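Local atomic coordinates of GH127 beta-L-arabinofuranoside (Geobacillus stearothermophilus, PDB entry 4QK0), a protein that probably hydrolyses beta-L-arabinofuranosides, acting as a family GH127 glycoside hydrolase with a helical catalytic domain. Residues Asn209-Ser214 and Ala281-Glu286; Ala275-Ala280 and Leu348-Asp353. All blocks are in the same frame, centred on the assembly; numbering follows the deposited sequence.

Interaction 1: residues Asn209-Ser214 and Ala281-Glu286; sequences NYLKLS and AKMGDE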
loop_
_atom_site.group_PDB
_atom_site.type_symbol
_atom_site.label_atom_id
_atom_site.label_comp_id
_atom_site.label_asym_id
_atom_site.label_seq_id
_atom_site.Cartn_x
_atom_site.Cartn_y
_atom_site.Cartn_z
ATOM N N ASN A 209 -28.287 -37.630 1.679
ATOM C CA ASN A 209 -28.457 -36.641 0.602
ATOM C C ASN A 209 -27.634 -35.367 0.852
ATOM O O ASN A 209 -27.151 -34.758 -0.083
ATOM C CB ASN A 209 -29.906 -36.230 0.471
ATOM C CG ASN A 209 -30.827 -37.386 0.085
ATOM O OD1 ASN A 209 -30.380 -38.414 -0.427
ATOM N ND2 ASN A 209 -32.129 -37.165 0.237
ATOM N N TYR A 210 -27.495 -34.993 2.125
ATOM C CA TYR A 210 -26.868 -33.740 2.515
ATOM C C TYR A 210 -25.362 -33.849 2.290
ATOM O O TYR A 210 -24.705 -32.922 1.750
ATOM C CB TYR A 210 -27.221 -33.374 3.975
ATOM C CG TYR A 210 -28.720 -33.178 4.202
ATOM C CD1 TYR A 210 -29.545 -32.724 3.194
ATOM C CD2 TYR A 210 -29.304 -33.449 5.423
ATOM C CE1 TYR A 210 -30.909 -32.533 3.398
ATOM C CE2 TYR A 210 -30.673 -33.285 5.624
ATOM C CZ TYR A 210 -31.473 -32.842 4.603
ATOM O OH TYR A 210 -32.847 -32.660 4.781
ATOM N N LEU A 211 -24.837 -35.005 2.642
ATOM C CA LEU A 211 -23.424 -35.323 2.407
ATOM C C LEU A 211 -23.093 -35.334 0.937
ATOM O O LEU A 211 -22.139 -34.684 0.495
ATOM C CB LEU A 211 -23.083 -36.647 3.038
ATOM C CG LEU A 211 -21.687 -37.147 2.755
ATOM C CD1 LEU A 211 -20.687 -36.275 3.472
ATOM C CD2 LEU A 211 -21.570 -38.580 3.245
ATOM N N LYS A 212 -23.962 -35.934 0.144
ATOM C CA LYS A 212 -23.760 -35.927 -1.301
ATOM C C LYS A 212 -23.934 -34.552 -1.986
ATOM O O LYS A 212 -23.310 -34.248 -2.987
ATOM C CB LYS A 212 -24.705 -36.924 -1.923
ATOM C CG LYS A 212 -24.298 -38.357 -1.610
ATOM C CD LYS A 212 -24.655 -39.268 -2.778
ATOM C CE LYS A 212 -26.024 -39.899 -2.634
ATOM N NZ LYS A 212 -25.874 -41.273 -2.064
ATOM N N LEU A 213 -24.852 -33.759 -1.466
ATOM C CA LEU A 213 -25.071 -32.441 -1.994
ATOM C C LEU A 213 -23.809 -31.550 -1.706
ATOM O O LEU A 213 -23.304 -30.901 -2.590
ATOM C CB LEU A 213 -26.346 -31.860 -1.344
ATOM C CG LEU A 213 -26.751 -30.500 -1.857
ATOM C CD1 LEU A 213 -26.974 -30.583 -3.347
ATOM C CD2 LEU A 213 -27.999 -30.008 -1.156
ATOM N N SER A 214 -23.300 -31.610 -0.490
ATOM C CA SER A 214 -22.023 -30.971 -0.136
ATOM C C SER A 214 -20.936 -31.374 -1.099
ATOM O O SER A 214 -20.295 -30.526 -1.733
ATOM C CB SER A 214 -21.617 -31.333 1.293
ATOM O OG SER A 214 -20.407 -30.683 1.690
ATOM N N ALA A 281 -12.542 -36.560 4.973
ATOM C CA ALA A 281 -12.637 -37.459 6.116
ATOM C C ALA A 281 -13.801 -38.406 5.971
ATOM O O ALA A 281 -13.652 -39.593 6.134
ATOM C CB ALA A 281 -12.813 -36.656 7.408
ATOM N N LYS A 282 -14.982 -37.857 5.702
ATOM C CA LYS A 282 -16.168 -38.650 5.677
ATOM C C LYS A 282 -16.205 -39.600 4.487
ATOM O O LYS A 282 -16.719 -40.690 4.635
ATOM C CB LYS A 282 -17.413 -37.768 5.721
ATOM C CG LYS A 282 -17.525 -37.010 7.045
ATOM C CD LYS A 282 -18.854 -36.302 7.172
ATOM C CE LYS A 282 -18.838 -35.210 8.230
ATOM N NZ LYS A 282 -18.569 -35.720 9.595
HETATM N N MSE A 283 -15.688 -39.189 3.329
HETATM C CA MSE A 283 -15.731 -40.027 2.135
HETATM C C MSE A 283 -14.510 -40.887 1.972
HETATM O O MSE A 283 -14.434 -41.620 1.037
HETATM C CB MSE A 283 -15.809 -39.267 0.802
HETATM C CG MSE A 283 -16.917 -38.251 0.642
HETATM SE SE MSE A 283 -18.686 -39.052 0.908
HETATM C CE MSE A 283 -19.594 -38.258 -0.672
ATOM N N GLY A 284 -13.530 -40.784 2.835
ATOM C CA GLY A 284 -12.235 -41.431 2.571
ATOM C C GLY A 284 -11.614 -41.099 1.218
ATOM O O GLY A 284 -11.039 -41.961 0.586
ATOM N N ASP A 285 -11.745 -39.859 0.755
ATOM C CA ASP A 285 -11.268 -39.465 -0.596
ATOM C C ASP A 285 -9.849 -38.930 -0.465
ATOM O O ASP A 285 -9.623 -37.815 0.037
ATOM C CB ASP A 285 -12.212 -38.404 -1.176
ATOM C CG ASP A 285 -11.784 -37.891 -2.551
ATOM O OD1 ASP A 285 -10.647 -38.145 -3.017
ATOM O OD2 ASP A 285 -12.600 -37.193 -3.172
ATOM N N GLU A 286 -8.888 -39.753 -0.855
ATOM C CA GLU A 286 -7.468 -39.473 -0.680
ATOM C C GLU A 286 -7.007 -38.259 -1.515
ATOM O O GLU A 286 -6.140 -37.528 -1.087
ATOM C CB GLU A 286 -6.614 -40.729 -1.044
ATOM C CG GLU A 286 -5.096 -40.552 -0.883
ATOM C CD GLU A 286 -4.672 -40.219 0.571
ATOM O OE1 GLU A 286 -5.282 -40.747 1.536
ATOM O OE2 GLU A 286 -3.731 -39.426 0.771
#
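Leu211 carries its CG on the far side of CB from the backbone N (chi1 175°), beside the carbonyl carbon, which extends its isobutyl group from helix 208-220 toward the C-terminal part of helix 266-283, where Met283, a selenomethionine in this crystal, comes to meet it. The selenoether chain of Met283 leaves the backbone to one side of the line between the helices and is brought round by a bend at chi2 (-57°) and another at chi3, so that its end approaches the leucine tip to tip. The selenium lies 3.7 Å from Leu211 CD2 and 4.0 Å from Leu211 CG, and Met283 CE brushes that same branch carbon. The other methyl, Leu211 CD1, lies 4.1 Å from Lys282 CD, so the two branches divide between two neighbouring residues of one helix. Lys282 contributes only the aliphatic part of its chain: it passes the leucine at a slant, then bends at chi4 and carries NZ away to a salt bridge with Glu203 of helix 194-205. Leucine suits this place because its forked end can touch both partners. Shortening the side chain to an alanine here is likely to leave the methionine tip and the lysine methylenes without their common partner and to open a gap between the helices. No hydrogen bond crosses between the two segments; they are held by dispersion between apolar carbons and a polarisable selenium, while the lysine's charge is probably balanced by Glu203, away from the apolar contact.

Interaction 2: residues Ala275-Ala280 and Leu348-Asp353; sequences AMAGLA and LELEMD
This is a helix-to-helix contact of apolar side chains, with no hydrogen bond across it, buried inside the catalytic domain, where the last turn of helix 334-350 rests on the C-terminal half of helix 266-283. In this clan such helices build an (alpha/alpha)6 barrel. The backbones approach closely, with Ala277 CA and Leu350 CA 6.7 Å apart, a spacing that suits alanine on one side. Leu350 makes the whole contact from its side: its CG stands anti to the backbone N (chi1 -173°), directing both methyls at the facing helix. CD1 sits 3.8 Å from Ala280 CB and also lies against backbone, 4.0 Å from Ala280 C and 4.1 Å from Ala277 O. CD2 turns to Ala277 and passes its CB more loosely, at 4.4 Å. Ala277 and Ala280, three residues apart, present their small methyls on one face, so the leucine lies over backbone as much as over side chains. Beyond Leu350 the chain leaves helical geometry at Glu351, whose carboxylate forms a salt bridge with Lys511 and hydrogen bonds with Gln293 and Tyr356. Met352 then packs on Tyr513 and Tyr515 of strand 513-517, linking this exit from the helix to a beta-sheet region. The apolar and polar tasks are thus divided along a few residues: Leu350 supplies shape-fitting methyls where the helices are close, and Glu351 directs its charge to other partners, so van der Waals contact is all that joins the two segments.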
loop_
_atom_site.group_PDB
_atom_site.type_symbol
_atom_site.label_atom_id
_atom_site.label_comp_id
_atom_site.label_asym_id
_atom_site.label_seq_id
_atom_site.Cartn_x
_atom_site.Cartn_y
_atom_site.Cartn_z
ATOM N N ALA A 275 -14.896 -27.307 4.282
ATOM C CA ALA A 275 -15.760 -28.282 3.668
ATOM C C ALA A 275 -14.944 -29.431 3.002
ATOM O O ALA A 275 -15.244 -30.604 3.186
ATOM C CB ALA A 275 -16.697 -27.650 2.680
HETATM N N MSE A 276 -13.904 -29.069 2.278
HETATM C CA MSE A 276 -13.087 -30.060 1.620
HETATM C C MSE A 276 -12.500 -31.031 2.605
HETATM O O MSE A 276 -12.483 -32.225 2.336
HETATM C CB MSE A 276 -11.962 -29.416 0.829
HETATM C CG MSE A 276 -12.529 -28.638 -0.358
HETATM SE SE MSE A 276 -11.064 -27.550 -1.112
HETATM C CE MSE A 276 -9.611 -28.808 -1.458
ATOM N N ALA A 277 -12.029 -30.542 3.747
ATOM C CA ALA A 277 -11.415 -31.402 4.752
ATOM C C ALA A 277 -12.420 -32.342 5.421
ATOM O O ALA A 277 -12.118 -33.507 5.661
ATOM C CB ALA A 277 -10.728 -30.579 5.800
ATOM N N GLY A 278 -13.603 -31.815 5.722
ATOM C CA GLY A 278 -14.721 -32.616 6.227
ATOM C C GLY A 278 -15.133 -33.722 5.244
ATOM O O GLY A 278 -15.321 -34.835 5.658
ATOM N N LEU A 279 -15.242 -33.408 3.961
ATOM C CA LEU A 279 -15.577 -34.382 2.952
ATOM C C LEU A 279 -14.464 -35.419 2.732
ATOM O O LEU A 279 -14.747 -36.594 2.648
ATOM C CB LEU A 279 -15.853 -33.734 1.633
ATOM C CG LEU A 279 -17.133 -32.923 1.570
ATOM C CD1 LEU A 279 -17.076 -31.996 0.350
ATOM C CD2 LEU A 279 -18.366 -33.816 1.530
ATOM N N ALA A 280 -13.210 -35.000 2.699
ATOM C CA ALA A 280 -12.127 -35.971 2.630
ATOM C C ALA A 280 -12.202 -37.004 3.766
ATOM O O ALA A 280 -11.943 -38.165 3.563
ATOM C CB ALA A 280 -10.787 -35.286 2.669
ATOM N N LEU A 348 -7.926 -31.657 11.894
ATOM C CA LEU A 348 -7.673 -32.574 12.986
ATOM C C LEU A 348 -8.467 -33.880 12.853
ATOM O O LEU A 348 -7.997 -34.910 13.243
ATOM C CB LEU A 348 -8.021 -31.937 14.316
ATOM C CG LEU A 348 -6.936 -30.974 14.787
ATOM C CD1 LEU A 348 -7.427 -30.174 15.983
ATOM C CD2 LEU A 348 -5.658 -31.731 15.107
ATOM N N GLU A 349 -9.675 -33.812 12.311
ATOM C CA GLU A 349 -10.486 -35.015 12.086
ATOM C C GLU A 349 -9.953 -35.809 10.912
ATOM O O GLU A 349 -10.151 -36.997 10.816
ATOM C CB GLU A 349 -11.952 -34.631 11.901
ATOM C CG GLU A 349 -12.540 -34.094 13.222
ATOM C CD GLU A 349 -13.905 -33.398 13.077
ATOM O OE1 GLU A 349 -14.473 -33.420 11.952
ATOM O OE2 GLU A 349 -14.390 -32.806 14.077
ATOM N N LEU A 350 -9.201 -35.160 10.048
ATOM C CA LEU A 350 -8.614 -35.829 8.911
ATOM C C LEU A 350 -7.279 -36.499 9.215
ATOM O O LEU A 350 -6.918 -37.504 8.614
ATOM C CB LEU A 350 -8.414 -34.787 7.843
ATOM C CG LEU A 350 -7.960 -35.167 6.457
ATOM C CD1 LEU A 350 -8.938 -36.163 5.842
ATOM C CD2 LEU A 350 -7.885 -33.895 5.614
ATOM N N GLU A 351 -6.548 -35.938 10.164
ATOM C CA GLU A 351 -5.263 -36.437 10.550
ATOM C C GLU A 351 -4.891 -35.746 11.893
ATOM O O GLU A 351 -4.889 -34.503 12.023
ATOM C CB GLU A 351 -4.287 -36.130 9.447
ATOM C CG GLU A 351 -2.867 -36.644 9.644
ATOM C CD GLU A 351 -1.861 -35.844 8.827
ATOM O OE1 GLU A 351 -2.279 -35.117 7.885
ATOM O OE2 GLU A 351 -0.651 -35.885 9.150
HETATM N N MSE A 352 -4.557 -36.554 12.871
HETATM C CA MSE A 352 -4.185 -36.086 14.176
HETATM C C MSE A 352 -2.745 -35.604 14.173
HETATM O O MSE A 352 -1.823 -36.358 14.402
HETATM C CB MSE A 352 -4.427 -37.192 15.169
HETATM C CG MSE A 352 -4.200 -36.608 16.552
HETATM SE SE MSE A 352 -5.489 -35.167 17.045
HETATM C CE MSE A 352 -7.144 -35.991 16.429
ATOM N N ASP A 353 -2.560 -34.313 13.887
ATOM C CA ASP A 353 -1.252 -33.681 13.853
ATOM C C ASP A 353 -1.314 -32.395 14.699
ATOM O O ASP A 353 -2.122 -31.479 14.445
ATOM C CB ASP A 353 -0.876 -33.401 12.405
ATOM C CG ASP A 353 0.536 -32.940 12.245
ATOM O OD1 ASP A 353 1.115 -32.238 13.147
ATOM O OD2 ASP A 353 1.083 -33.283 11.191
#

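Both interactions use helix 266-283, interaction 2 within its C-terminal half and interaction 1 close to its C-terminal end, so helices 208-220 and 334-350 are each packed against it. Interaction 2 is the more buried, with small alanines and close backbones; interaction 1 lies farther from the chain's centre, where longer, flexible chains bridge a wider gap and a lysine can contribute its methylenes while its ammonium pairs elsewhere. Neither is held by hydrogen bonds. They join directly: Leu279 CD2 packs 3.9 Å from Leu211 CD1, Leu350 CD1 lies 3.7 Å from Ala281 N, and a probable hydrogen bond runs from Asp285 N to Ala280 O.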